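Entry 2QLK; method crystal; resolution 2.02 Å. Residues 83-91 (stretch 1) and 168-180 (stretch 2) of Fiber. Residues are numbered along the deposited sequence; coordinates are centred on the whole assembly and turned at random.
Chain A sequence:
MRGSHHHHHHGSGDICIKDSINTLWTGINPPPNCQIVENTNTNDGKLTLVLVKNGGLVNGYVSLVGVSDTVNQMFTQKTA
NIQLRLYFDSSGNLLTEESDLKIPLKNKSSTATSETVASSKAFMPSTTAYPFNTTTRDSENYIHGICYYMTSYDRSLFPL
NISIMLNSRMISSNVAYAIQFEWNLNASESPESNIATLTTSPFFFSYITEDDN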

# COMPACT_ATOMS: atom_id res chain seq x y z
N GLN A 83 -0.97 -18.26 11.05
CA GLN A 83 -2.25 -17.59 11.19
C GLN A 83 -2.35 -16.94 12.55
O GLN A 83 -1.96 -17.51 13.56
CB GLN A 83 -3.39 -18.60 11.03
CG GLN A 83 -4.76 -17.94 11.01
CD GLN A 83 -5.90 -18.94 10.94
OE1 GLN A 83 -6.28 -19.53 11.96
NE2 GLN A 83 -6.44 -19.16 9.73
N LEU A 84 -2.88 -15.73 12.59
CA LEU A 84 -3.03 -15.02 13.85
C LEU A 84 -4.42 -14.43 13.84
O LEU A 84 -4.75 -13.62 12.97
CB LEU A 84 -1.97 -13.91 13.96
CG LEU A 84 -0.74 -13.97 14.88
CD1 LEU A 84 -0.58 -15.34 15.59
CD2 LEU A 84 0.49 -13.61 14.08
N ARG A 85 -5.24 -14.85 14.79
CA ARG A 85 -6.61 -14.35 14.88
C ARG A 85 -6.82 -13.38 16.03
O ARG A 85 -6.45 -13.65 17.18
CB ARG A 85 -7.57 -15.51 15.06
CG ARG A 85 -7.49 -16.60 14.01
CD ARG A 85 -8.12 -17.88 14.57
NE ARG A 85 -7.49 -18.25 15.84
CZ ARG A 85 -8.07 -18.95 16.80
NH1 ARG A 85 -9.32 -19.39 16.67
NH2 ARG A 85 -7.40 -19.21 17.92
N LEU A 86 -7.44 -12.24 15.72
CA LEU A 86 -7.74 -11.25 16.73
C LEU A 86 -9.26 -11.16 16.84
O LEU A 86 -9.94 -10.97 15.83
CB LEU A 86 -7.19 -9.88 16.36
CG LEU A 86 -5.71 -9.69 16.00
CD1 LEU A 86 -5.27 -8.29 16.45
CD2 LEU A 86 -4.88 -10.73 16.65
N TYR A 87 -9.80 -11.33 18.04
CA TYR A 87 -11.24 -11.22 18.22
C TYR A 87 -11.48 -10.06 19.18
O TYR A 87 -10.79 -9.93 20.20
CB TYR A 87 -11.82 -12.52 18.78
CG TYR A 87 -11.65 -13.73 17.89
CD1 TYR A 87 -12.28 -13.81 16.66
CD2 TYR A 87 -10.85 -14.81 18.29
CE1 TYR A 87 -12.13 -14.95 15.83
CE2 TYR A 87 -10.70 -15.95 17.48
CZ TYR A 87 -11.34 -16.01 16.26
OH TYR A 87 -11.22 -17.14 15.47
N PHE A 88 -12.45 -9.21 18.86
CA PHE A 88 -12.76 -8.03 19.67
C PHE A 88 -14.20 -8.01 20.15
O PHE A 88 -15.09 -8.56 19.51
CB PHE A 88 -12.53 -6.77 18.85
CG PHE A 88 -11.13 -6.61 18.35
CD1 PHE A 88 -10.76 -7.18 17.13
CD2 PHE A 88 -10.19 -5.89 19.10
CE1 PHE A 88 -9.45 -7.04 16.66
CE2 PHE A 88 -8.89 -5.75 18.64
CZ PHE A 88 -8.52 -6.33 17.41
N ASP A 89 -14.42 -7.34 21.28
CA ASP A 89 -15.76 -7.22 21.81
C ASP A 89 -16.38 -5.92 21.28
O ASP A 89 -15.73 -5.18 20.53
CB ASP A 89 -15.76 -7.23 23.35
CG ASP A 89 -14.98 -6.08 23.95
OD1 ASP A 89 -15.27 -4.91 23.62
OD2 ASP A 89 -14.07 -6.34 24.77
N SER A 90 -17.63 -5.67 21.67
CA SER A 90 -18.40 -4.51 21.24
C SER A 90 -17.70 -3.18 21.49
O SER A 90 -17.86 -2.24 20.72
CB SER A 90 -19.77 -4.53 21.93
OG SER A 90 -20.58 -3.44 21.51
N SER A 91 -16.94 -3.11 22.57
CA SER A 91 -16.23 -1.89 22.92
C SER A 91 -14.99 -1.70 22.04
O SER A 91 -14.50 -0.58 21.87
CB SER A 91 -15.82 -1.93 24.39
OG SER A 91 -15.09 -0.77 24.75
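Stretch 2 168-180: SRMISSNVAYAIQ

Neighbouring antiparallel strands join through alternating hydrogen-bonded and non-hydrogen-bonded pairs, and their side chains alternate between the two faces of the sheet; the pairing of residues 83-91 with residues 168-180 in this fiber protein is a compact example. Residues 83-88 are extended, and the strand of residues 177-180 runs against them with an angle of 168° between the N-to-C directions and a closest axial approach of 4.6 Å. Residues 168-174 form a loop, from which Ile171 covers one face of the Tyr87 ring. Together the two stretches bury 745 Å².

Contact begins loosely. The CA-to-CB bond of Gln83 points sideways, but the end of the side chain comes near Gln180, with Gln83 NE2 3.3 Å from Gln180 OE1, but the angle is too poor for a hydrogen bond. Leu84 contributes its backbone: its O lies 3.4 Å from Gln180 CA, a CA-H...O contact of the kind that fills the space between the regular bonds of a sheet. Arg85 then faces Gln180 in a non-hydrogen-bonded pair, CA to CA 4.3 Å, with the aliphatic part of the arginine packed on the amide, Arg85 CG to Gln180 NE2 3.2 Å.

At Leu86 the backbone hydrogen bonds begin. Its N donates to Ile179 O at 2.7 Å and its O accepts from Ile179 N at 2.9 Å; this is a hydrogen-bonded pair, CA to CA 5.0 Å, against 4.3 Å at Arg85 and Gln180. Leu86 CB and Ile179 CB stand 4.2 Å apart on the same face.

Tyr87 returns to the face of Arg85, paired with Ala178, CA to CA 4.5 Å, in a non-hydrogen-bonded pair, with Tyr87 CD1 4.0 Å from Val175 CG1 and 3.8 Å from Ala178 CB. Ile171 CG2 sits 3.3 Å from the centroid of the Tyr87 ring, only 3° off the normal, a CH-pi contact. This loop residue is poorly ordered, so the detail deserves some caution.

Phe88 shares the other face with Leu86. Phe88 N donates to Tyr177 O at 2.8 Å, and Phe88 O accepts two bonds, from Tyr177 N at 3.0 Å and Ala176 N at 2.6 Å. One carbonyl thus gathers two successive amides. The Phe88 ring packs obliquely on Ile179, Phe88 CE1 to Ile179 CG1 3.9 Å, and Phe88 CB lies 3.9 Å from Tyr177 CB.

Beyond this point Ala176 CB comes close, 3.2 Å from Asp89 C and 3.1 Å from Ser90 N, although the CA-to-CB bonds of Asp89 and Ser90 point away. Asp89 O also meets the edge of the Tyr177 ring, 3.5 Å from Tyr177 CD2; Ser91 makes no contact.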

# COMPACT_ATOMS: atom_id res chain seq x y z
N SER A 168 -16.48 -11.59 9.46
CA SER A 168 -16.86 -12.86 8.82
C SER A 168 -17.15 -14.06 9.75
O SER A 168 -18.30 -14.50 9.85
CB SER A 168 -15.80 -13.28 7.81
OG SER A 168 -16.03 -14.60 7.35
N ARG A 169 -16.12 -14.60 10.40
CA ARG A 169 -16.31 -15.75 11.29
C ARG A 169 -16.13 -15.39 12.77
O ARG A 169 -15.00 -15.32 13.26
CB ARG A 169 -15.33 -16.88 10.95
CG ARG A 169 -15.07 -17.14 9.47
CD ARG A 169 -16.28 -17.69 8.73
NE ARG A 169 -17.29 -16.66 8.47
CZ ARG A 169 -18.29 -16.80 7.61
NH1 ARG A 169 -18.42 -17.92 6.91
NH2 ARG A 169 -19.15 -15.81 7.44
N MET A 170 -17.23 -15.16 13.49
CA MET A 170 -17.14 -14.82 14.91
C MET A 170 -17.00 -16.10 15.74
O MET A 170 -18.00 -16.67 16.18
CB MET A 170 -18.37 -14.03 15.38
CG MET A 170 -19.72 -14.64 15.02
SD MET A 170 -21.07 -13.76 15.83
CE MET A 170 -21.15 -12.25 14.86
N ILE A 171 -15.76 -16.52 15.95
CA ILE A 171 -15.45 -17.73 16.72
C ILE A 171 -16.55 -18.12 17.68
O ILE A 171 -17.07 -19.24 17.62
CB ILE A 171 -14.15 -17.56 17.53
CG1 ILE A 171 -13.93 -18.77 18.42
CG2 ILE A 171 -14.21 -16.29 18.36
CD1 ILE A 171 -12.76 -18.64 19.38
N SER A 172 -16.91 -17.21 18.57
CA SER A 172 -17.95 -17.49 19.56
C SER A 172 -18.31 -16.29 20.42
O SER A 172 -18.48 -15.17 19.94
CB SER A 172 -17.48 -18.63 20.47
OG SER A 172 -16.33 -18.23 21.20
N SER A 173 -18.41 -16.57 21.71
CA SER A 173 -18.74 -15.59 22.74
C SER A 173 -19.49 -14.36 22.24
O SER A 173 -20.41 -14.46 21.43
CB SER A 173 -17.46 -15.16 23.47
OG SER A 173 -16.58 -14.47 22.60
N ASN A 174 -19.07 -13.21 22.76
CA ASN A 174 -19.63 -11.93 22.40
C ASN A 174 -18.62 -11.22 21.49
O ASN A 174 -18.31 -10.04 21.68
CB ASN A 174 -19.90 -11.10 23.67
CG ASN A 174 -21.19 -10.29 23.60
OD1 ASN A 174 -21.59 -9.65 24.58
ND2 ASN A 174 -21.85 -10.31 22.45
N VAL A 175 -18.08 -11.96 20.52
CA VAL A 175 -17.13 -11.41 19.55
C VAL A 175 -17.88 -10.39 18.69
O VAL A 175 -18.77 -10.75 17.93
CB VAL A 175 -16.58 -12.52 18.61
CG1 VAL A 175 -15.67 -11.90 17.56
CG2 VAL A 175 -15.83 -13.58 19.40
N ALA A 176 -17.54 -9.12 18.81
CA ALA A 176 -18.19 -8.08 18.03
C ALA A 176 -17.43 -7.79 16.72
O ALA A 176 -18.03 -7.29 15.76
CB ALA A 176 -18.27 -6.80 18.84
N TYR A 177 -16.13 -8.09 16.70
CA TYR A 177 -15.27 -7.85 15.53
C TYR A 177 -14.16 -8.88 15.45
O TYR A 177 -13.81 -9.49 16.46
CB TYR A 177 -14.64 -6.47 15.61
CG TYR A 177 -15.64 -5.37 15.81
CD1 TYR A 177 -16.39 -4.90 14.74
CD2 TYR A 177 -15.87 -4.84 17.07
CE1 TYR A 177 -17.35 -3.91 14.92
CE2 TYR A 177 -16.83 -3.85 17.27
CZ TYR A 177 -17.56 -3.39 16.18
OH TYR A 177 -18.51 -2.41 16.36
N ALA A 178 -13.60 -9.07 14.26
CA ALA A 178 -12.50 -10.01 14.08
C ALA A 178 -11.55 -9.55 12.96
O ALA A 178 -11.97 -8.98 11.96
CB ALA A 178 -13.04 -11.42 13.75
N ILE A 179 -10.26 -9.79 13.18
CA ILE A 179 -9.20 -9.48 12.24
C ILE A 179 -8.29 -10.69 12.31
O ILE A 179 -7.75 -11.01 13.39
CB ILE A 179 -8.40 -8.24 12.66
CG1 ILE A 179 -9.31 -7.02 12.72
CG2 ILE A 179 -7.24 -8.02 11.66
CD1 ILE A 179 -8.57 -5.72 13.01
N GLN A 180 -8.16 -11.38 11.19
CA GLN A 180 -7.32 -12.56 11.08
C GLN A 180 -6.21 -12.32 10.05
O GLN A 180 -6.49 -11.92 8.93
CB GLN A 180 -8.13 -13.77 10.62
CG GLN A 180 -7.31 -15.05 10.61
CD GLN A 180 -8.10 -16.27 10.14
OE1 GLN A 180 -8.24 -16.51 8.93
NE2 GLN A 180 -8.62 -17.03 11.08